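PDB 5HJQ: LD10117p from Drosophila melanogaster, which acts as a GTPase-activating protein for Rab35, controlling endosomal turnover of synaptic vesicle proteins, and binds phosphoinositides through its TBC domain. Local coordinates for residues Arg113-His124 with Val288-His296. Sequence-based numbering, arbitrary orientation.
Sequences RAQLWPMLCGQH and VRIMDCYFH
Asp292 OD1 accepts two N-H groups from the neighbouring helix: Arg113 NE at 3.1 Å, on its syn lone pair, and Trp117 NE1, which meets it nearly along the C-O axis. The other oxygen, OD2, is shared by two arginines, with Arg113 NH2 at 2.9 Å on the syn side and Arg289 NH1 on the anti side. The Arg113 chain, extended from CG to NE, carries its guanidinium across to lie almost coplanar with the carboxylate (9°); NH1 and NH2 also hydrogen-bond to Pro107 O and Trp106 O, while Val288 CG1 covers one guanidinium face. Four donors on one buried carboxylate would be expected to keep it ionised. The surrounding fold is the all-helical TBC domain of RabGAPs, in which the axes of 113-122 and 288-296 run 31° from parallel and approach to 8.7 Å. Trp117 is a knob among Val288, Met291, Asp292 and Phe295; the edge of Phe295 meets its indole face in a T-shaped pair (planes at 77°), and Cys121 SG sits over a face of Phe295, 4.0 Å from the ring centroid. A leucine in place of Trp117 would probably cost Asp292 OD1 one of its donors and leave the Phe295 edge without an aromatic face. Farther along, Gln123 NE2 bridges Leu120 O and His296 ND1 (3.0 Å to the latter), and His124 NE2 donates to Phe295 O at 3.0 Å; His296 also packs on Lys98, a phosphoinositide-binding residue.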
ATOM      1  N   ARG A 113      15.214   0.948   8.219  1.00 59.10           N
ATOM      2  CA  ARG A 113      14.271   0.274   7.335  1.00 59.15           C
ATOM      3  C   ARG A 113      14.956  -0.791   6.495  1.00 56.16           C
ATOM      4  O   ARG A 113      14.337  -1.790   6.126  1.00 58.31           O
ATOM      5  CB  ARG A 113      13.560   1.289   6.443  1.00 58.32           C
ATOM      6  CG  ARG A 113      12.624   2.180   7.226  1.00 55.72           C
ATOM      7  CD  ARG A 113      11.633   2.910   6.341  1.00 51.87           C
ATOM      8  NE  ARG A 113      10.670   3.635   7.163  1.00 54.62           N
ATOM      9  CZ  ARG A 113      10.900   4.826   7.703  1.00 60.38           C
ATOM     10  NH1 ARG A 113      12.058   5.438   7.497  1.00 61.75           N
ATOM     11  NH2 ARG A 113       9.967   5.409   8.445  1.00 59.72           N
ATOM     12  N   ALA A 114      16.239  -0.586   6.215  1.00 61.06           N
ATOM     13  CA  ALA A 114      17.038  -1.592   5.526  1.00 61.56           C
ATOM     14  C   ALA A 114      17.020  -2.905   6.304  1.00 60.71           C
ATOM     15  O   ALA A 114      17.134  -3.987   5.727  1.00 61.87           O
ATOM     16  CB  ALA A 114      18.464  -1.104   5.334  1.00 59.53           C
ATOM     17  N   GLN A 115      16.859  -2.799   7.620  1.00 53.34           N
ATOM     18  CA  GLN A 115      16.781  -3.972   8.480  1.00 59.05           C
ATOM     19  C   GLN A 115      15.361  -4.255   8.976  1.00 57.53           C
ATOM     20  O   GLN A 115      14.959  -5.413   9.075  1.00 56.29           O
ATOM     21  CB  GLN A 115      17.719  -3.812   9.681  1.00 62.62           C
ATOM     22  CG  GLN A 115      19.196  -3.992   9.354  1.00 61.13           C
ATOM     23  CD  GLN A 115      20.074  -3.917  10.586  1.00 68.21           C
ATOM     24  OE1 GLN A 115      20.481  -4.942  11.136  1.00 70.60           O
ATOM     25  NE2 GLN A 115      20.373  -2.700  11.027  1.00 69.76           N
ATOM     26  N   LEU A 116      14.614  -3.203   9.299  1.00 55.63           N
ATOM     27  CA  LEU A 116      13.282  -3.360   9.884  1.00 58.76           C
ATOM     28  C   LEU A 116      12.305  -4.051   8.937  1.00 58.03           C
ATOM     29  O   LEU A 116      11.625  -5.002   9.321  1.00 59.30           O
ATOM     30  CB  LEU A 116      12.716  -1.999  10.303  1.00 57.73           C
ATOM     31  CG  LEU A 116      11.309  -1.983  10.907  1.00 55.44           C
ATOM     32  CD1 LEU A 116      11.189  -2.982  12.048  1.00 49.72           C
ATOM     33  CD2 LEU A 116      10.951  -0.580  11.383  1.00 55.67           C
ATOM     34  N   TRP A 117      12.244  -3.577   7.697  1.00 56.69           N
ATOM     35  CA  TRP A 117      11.258  -4.082   6.741  1.00 57.69           C
ATOM     36  C   TRP A 117      11.469  -5.536   6.292  1.00 57.11           C
ATOM     37  O   TRP A 117      10.494  -6.283   6.197  1.00 57.75           O
ATOM     38  CB  TRP A 117      11.200  -3.169   5.515  1.00 55.74           C
ATOM     39  CG  TRP A 117      10.425  -1.911   5.753  1.00 55.14           C
ATOM     40  CD1 TRP A 117       9.917  -1.473   6.940  1.00 55.67           C
ATOM     41  CD2 TRP A 117      10.055  -0.936   4.773  1.00 53.89           C
ATOM     42  NE1 TRP A 117       9.255  -0.281   6.761  1.00 57.81           N
ATOM     43  CE2 TRP A 117       9.326   0.069   5.439  1.00 51.70           C
ATOM     44  CE3 TRP A 117      10.273  -0.814   3.399  1.00 53.94           C
ATOM     45  CZ2 TRP A 117       8.818   1.185   4.778  1.00 47.18           C
ATOM     46  CZ3 TRP A 117       9.761   0.289   2.743  1.00 53.79           C
ATOM     47  CH2 TRP A 117       9.044   1.277   3.433  1.00 47.57           C
ATOM     48  N   PRO A 118      12.722  -5.949   6.002  1.00 59.75           N
ATOM     49  CA  PRO A 118      12.869  -7.364   5.628  1.00 54.99           C
ATOM     50  C   PRO A 118      12.449  -8.329   6.735  1.00 59.13           C
ATOM     51  O   PRO A 118      12.017  -9.447   6.447  1.00 57.57           O
ATOM     52  CB  PRO A 118      14.365  -7.495   5.342  1.00 56.77           C
ATOM     53  CG  PRO A 118      14.776  -6.139   4.920  1.00 56.88           C
ATOM     54  CD  PRO A 118      13.971  -5.199   5.769  1.00 51.82           C
ATOM     55  N   MET A 119      12.569  -7.896   7.984  1.00 59.08           N
ATOM     56  CA  MET A 119      12.159  -8.716   9.114  1.00 57.04           C
ATOM     57  C   MET A 119      10.637  -8.779   9.248  1.00 62.38           C
ATOM     58  O   MET A 119      10.066  -9.857   9.431  1.00 65.06           O
ATOM     59  CB  MET A 119      12.770  -8.183  10.407  1.00 56.07           C
ATOM     60  CG  MET A 119      12.348  -8.959  11.638  1.00 66.63           C
ATOM     61  SD  MET A 119      13.108  -8.347  13.154  1.00 74.08           S
ATOM     62  CE  MET A 119      12.438  -6.687  13.234  1.00 69.07           C
ATOM     63  N   LEU A 120       9.990  -7.619   9.173  1.00 55.20           N
ATOM     64  CA  LEU A 120       8.531  -7.544   9.279  1.00 60.78           C
ATOM     65  C   LEU A 120       7.848  -8.414   8.228  1.00 54.73           C
ATOM     66  O   LEU A 120       6.931  -9.171   8.542  1.00 57.19           O
ATOM     67  CB  LEU A 120       8.047  -6.097   9.148  1.00 55.75           C
ATOM     68  CG  LEU A 120       8.494  -5.107  10.226  1.00 57.96           C
ATOM     69  CD1 LEU A 120       7.948  -3.718   9.932  1.00 56.78           C
ATOM     70  CD2 LEU A 120       8.054  -5.581  11.600  1.00 57.85           C
ATOM     71  N   CYS A 121       8.310  -8.317   6.987  1.00 53.45           N
ATOM     72  CA  CYS A 121       7.755  -9.122   5.907  1.00 55.18           C
ATOM     73  C   CYS A 121       8.051 -10.602   6.102  1.00 59.39           C
ATOM     74  O   CYS A 121       7.236 -11.456   5.755  1.00 61.82           O
ATOM     75  CB  CYS A 121       8.299  -8.657   4.556  1.00 55.98           C
ATOM     76  SG  CYS A 121       7.757  -6.998   4.060  1.00 59.41           S
ATOM     77  N   GLY A 122       9.215 -10.900   6.668  1.00 62.34           N
ATOM     78  CA  GLY A 122       9.638 -12.276   6.848  1.00 60.21           C
ATOM     79  C   GLY A 122       8.850 -13.042   7.897  1.00 62.98           C
ATOM     80  O   GLY A 122       8.803 -14.271   7.871  1.00 65.42           O
ATOM     81  N   GLN A 123       8.219 -12.314   8.814  1.00 65.73           N
ATOM     82  CA  GLN A 123       7.574 -12.922   9.977  1.00 67.47           C
ATOM     83  C   GLN A 123       6.296 -13.697   9.654  1.00 68.02           C
ATOM     84  O   GLN A 123       5.782 -14.421  10.505  1.00 77.64           O
ATOM     85  CB  GLN A 123       7.251 -11.848  11.016  1.00 66.96           C
ATOM     86  CG  GLN A 123       5.934 -11.133  10.763  1.00 62.59           C
ATOM     87  CD  GLN A 123       5.745  -9.915  11.645  1.00 65.74           C
ATOM     88  OE1 GLN A 123       5.674 -10.024  12.871  1.00 65.50           O
ATOM     89  NE2 GLN A 123       5.673  -8.744  11.024  1.00 59.68           N
ATOM     90  N   HIS A 124       5.781 -13.545   8.437  1.00 64.23           N
ATOM     91  CA  HIS A 124       4.526 -14.193   8.063  1.00 71.66           C
ATOM     92  C   HIS A 124       4.777 -15.498   7.313  1.00 71.66           C
ATOM     93  O   HIS A 124       3.868 -16.056   6.697  1.00 79.22           O
ATOM     94  CB  HIS A 124       3.665 -13.253   7.212  1.00 65.49           C
ATOM     95  CG  HIS A 124       3.658 -11.835   7.698  1.00 58.53           C
ATOM     96  ND1 HIS A 124       2.927 -11.427   8.792  1.00 59.75           N
ATOM     97  CD2 HIS A 124       4.289 -10.731   7.233  1.00 56.15           C
ATOM     98  CE1 HIS A 124       3.112 -10.133   8.986  1.00 56.62           C
ATOM     99  NE2 HIS A 124       3.934  -9.686   8.053  1.00 54.57           N
ATOM    100  N   VAL A 288       5.533   5.844   3.323  1.00 54.95           N
ATOM    101  CA  VAL A 288       6.578   5.124   4.042  1.00 53.67           C
ATOM    102  C   VAL A 288       6.135   4.740   5.451  1.00 52.36           C
ATOM    103  O   VAL A 288       6.245   3.578   5.847  1.00 52.93           O
ATOM    104  CB  VAL A 288       7.871   5.956   4.119  1.00 56.57           C
ATOM    105  CG1 VAL A 288       8.873   5.292   5.041  1.00 51.43           C
ATOM    106  CG2 VAL A 288       8.458   6.142   2.729  1.00 54.33           C
ATOM    107  N   ARG A 289       5.629   5.713   6.201  1.00 52.90           N
ATOM    108  CA  ARG A 289       5.110   5.448   7.537  1.00 50.41           C
ATOM    109  C   ARG A 289       3.965   4.436   7.487  1.00 59.10           C
ATOM    110  O   ARG A 289       3.844   3.583   8.367  1.00 59.24           O
ATOM    111  CB  ARG A 289       4.640   6.743   8.199  1.00 54.64           C
ATOM    112  CG  ARG A 289       5.758   7.710   8.536  1.00 53.62           C
ATOM    113  CD  ARG A 289       6.634   7.174   9.657  1.00 52.10           C
ATOM    114  NE  ARG A 289       5.909   7.033  10.917  1.00 55.47           N
ATOM    115  CZ  ARG A 289       5.582   5.865  11.461  1.00 52.31           C
ATOM    116  NH1 ARG A 289       5.918   4.733  10.859  1.00 55.60           N
ATOM    117  NH2 ARG A 289       4.924   5.825  12.612  1.00 52.42           N
ATOM    118  N   ILE A 290       3.133   4.532   6.453  1.00 52.15           N
ATOM    119  CA  ILE A 290       2.041   3.582   6.259  1.00 55.54           C
ATOM    120  C   ILE A 290       2.583   2.176   6.011  1.00 51.41           C
ATOM    121  O   ILE A 290       2.087   1.201   6.575  1.00 53.57           O
ATOM    122  CB  ILE A 290       1.128   3.995   5.084  1.00 57.25           C
ATOM    123  CG1 ILE A 290       0.368   5.278   5.420  1.00 53.85           C
ATOM    124  CG2 ILE A 290       0.140   2.890   4.752  1.00 53.90           C
ATOM    125  CD1 ILE A 290      -0.526   5.766   4.302  1.00 53.96           C
ATOM    126  N   MET A 291       3.605   2.077   5.168  1.00 52.96           N
ATOM    127  CA  MET A 291       4.238   0.790   4.892  1.00 56.48           C
ATOM    128  C   MET A 291       4.824   0.149   6.146  1.00 55.38           C
ATOM    129  O   MET A 291       4.779  -1.075   6.293  1.00 55.75           O
ATOM    130  CB  MET A 291       5.328   0.948   3.831  1.00 51.96           C
ATOM    131  CG  MET A 291       4.787   1.153   2.416  1.00 59.91           C
ATOM    132  SD  MET A 291       3.607  -0.115   1.897  1.00 58.30           S
ATOM    133  CE  MET A 291       2.091   0.834   1.878  1.00 57.63           C
ATOM    134  N   ASP A 292       5.364   0.976   7.041  1.00 50.00           N
ATOM    135  CA  ASP A 292       5.904   0.500   8.317  1.00 54.15           C
ATOM    136  C   ASP A 292       4.910  -0.370   9.075  1.00 54.60           C
ATOM    137  O   ASP A 292       5.243  -1.469   9.521  1.00 52.32           O
ATOM    138  CB  ASP A 292       6.321   1.677   9.208  1.00 56.18           C
ATOM    139  CG  ASP A 292       7.584   2.362   8.724  1.00 55.67           C
ATOM    140  OD1 ASP A 292       8.373   1.722   7.994  1.00 56.13           O
ATOM    141  OD2 ASP A 292       7.789   3.543   9.080  1.00 55.67           O
ATOM    142  N   CYS A 293       3.688   0.130   9.220  1.00 59.81           N
ATOM    143  CA  CYS A 293       2.648  -0.596   9.938  1.00 55.59           C
ATOM    144  C   CYS A 293       2.035  -1.693   9.076  1.00 52.50           C
ATOM    145  O   CYS A 293       1.722  -2.780   9.565  1.00 54.94           O
ATOM    146  CB  CYS A 293       1.565   0.372  10.416  1.00 54.90           C
ATOM    147  SG  CYS A 293       2.189   1.691  11.492  1.00 59.79           S
ATOM    148  N   TYR A 294       1.882  -1.397   7.788  1.00 55.98           N
ATOM    149  CA  TYR A 294       1.284  -2.322   6.828  1.00 53.86           C
ATOM    150  C   TYR A 294       2.032  -3.650   6.744  1.00 58.24           C
ATOM    151  O   TYR A 294       1.411  -4.715   6.715  1.00 56.25           O
ATOM    152  CB  TYR A 294       1.226  -1.663   5.447  1.00 55.30           C
ATOM    153  CG  TYR A 294       0.933  -2.597   4.290  1.00 55.17           C
ATOM    154  CD1 TYR A 294      -0.360  -3.040   4.039  1.00 49.60           C
ATOM    155  CD2 TYR A 294       1.948  -3.016   3.435  1.00 51.27           C
ATOM    156  CE1 TYR A 294      -0.634  -3.883   2.983  1.00 47.82           C
ATOM    157  CE2 TYR A 294       1.682  -3.863   2.373  1.00 52.47           C
ATOM    158  CZ  TYR A 294       0.381  -4.287   2.151  1.00 55.77           C
ATOM    159  OH  TYR A 294       0.084  -5.128   1.103  1.00 52.31           O
ATOM    160  N   PHE A 295       3.363  -3.585   6.721  1.00 53.06           N
ATOM    161  CA  PHE A 295       4.191  -4.788   6.624  1.00 55.26           C
ATOM    162  C   PHE A 295       4.109  -5.644   7.887  1.00 58.53           C
ATOM    163  O   PHE A 295       4.628  -6.761   7.924  1.00 59.12           O
ATOM    164  CB  PHE A 295       5.656  -4.423   6.352  1.00 55.04           C
ATOM    165  CG  PHE A 295       5.900  -3.874   4.975  1.00 54.30           C
ATOM    166  CD1 PHE A 295       5.180  -4.346   3.893  1.00 52.05           C
ATOM    167  CD2 PHE A 295       6.845  -2.882   4.765  1.00 52.87           C
ATOM    168  CE1 PHE A 295       5.398  -3.845   2.624  1.00 48.54           C
ATOM    169  CE2 PHE A 295       7.066  -2.374   3.496  1.00 54.33           C
ATOM    170  CZ  PHE A 295       6.337  -2.854   2.425  1.00 52.93           C
ATOM    171  N   HIS A 296       3.458  -5.115   8.918  1.00 57.83           N
ATOM    172  CA  HIS A 296       3.311  -5.826  10.183  1.00 59.63           C
ATOM    173  C   HIS A 296       1.872  -6.287  10.401  1.00 60.58           C
ATOM    174  O   HIS A 296       1.628  -7.426  10.800  1.00 63.48           O
ATOM    175  CB  HIS A 296       3.758  -4.934  11.342  1.00 60.60           C
ATOM    176  CG  HIS A 296       3.779  -5.626  12.672  1.00 64.62           C
ATOM    177  ND1 HIS A 296       4.489  -6.785  12.895  1.00 58.75           N
ATOM    178  CD2 HIS A 296       3.182  -5.316  13.845  1.00 63.03           C
ATOM    179  CE1 HIS A 296       4.322  -7.166  14.150  1.00 63.40           C
ATOM    180  NE2 HIS A 296       3.534  -6.290  14.748  1.00 63.62           N
TER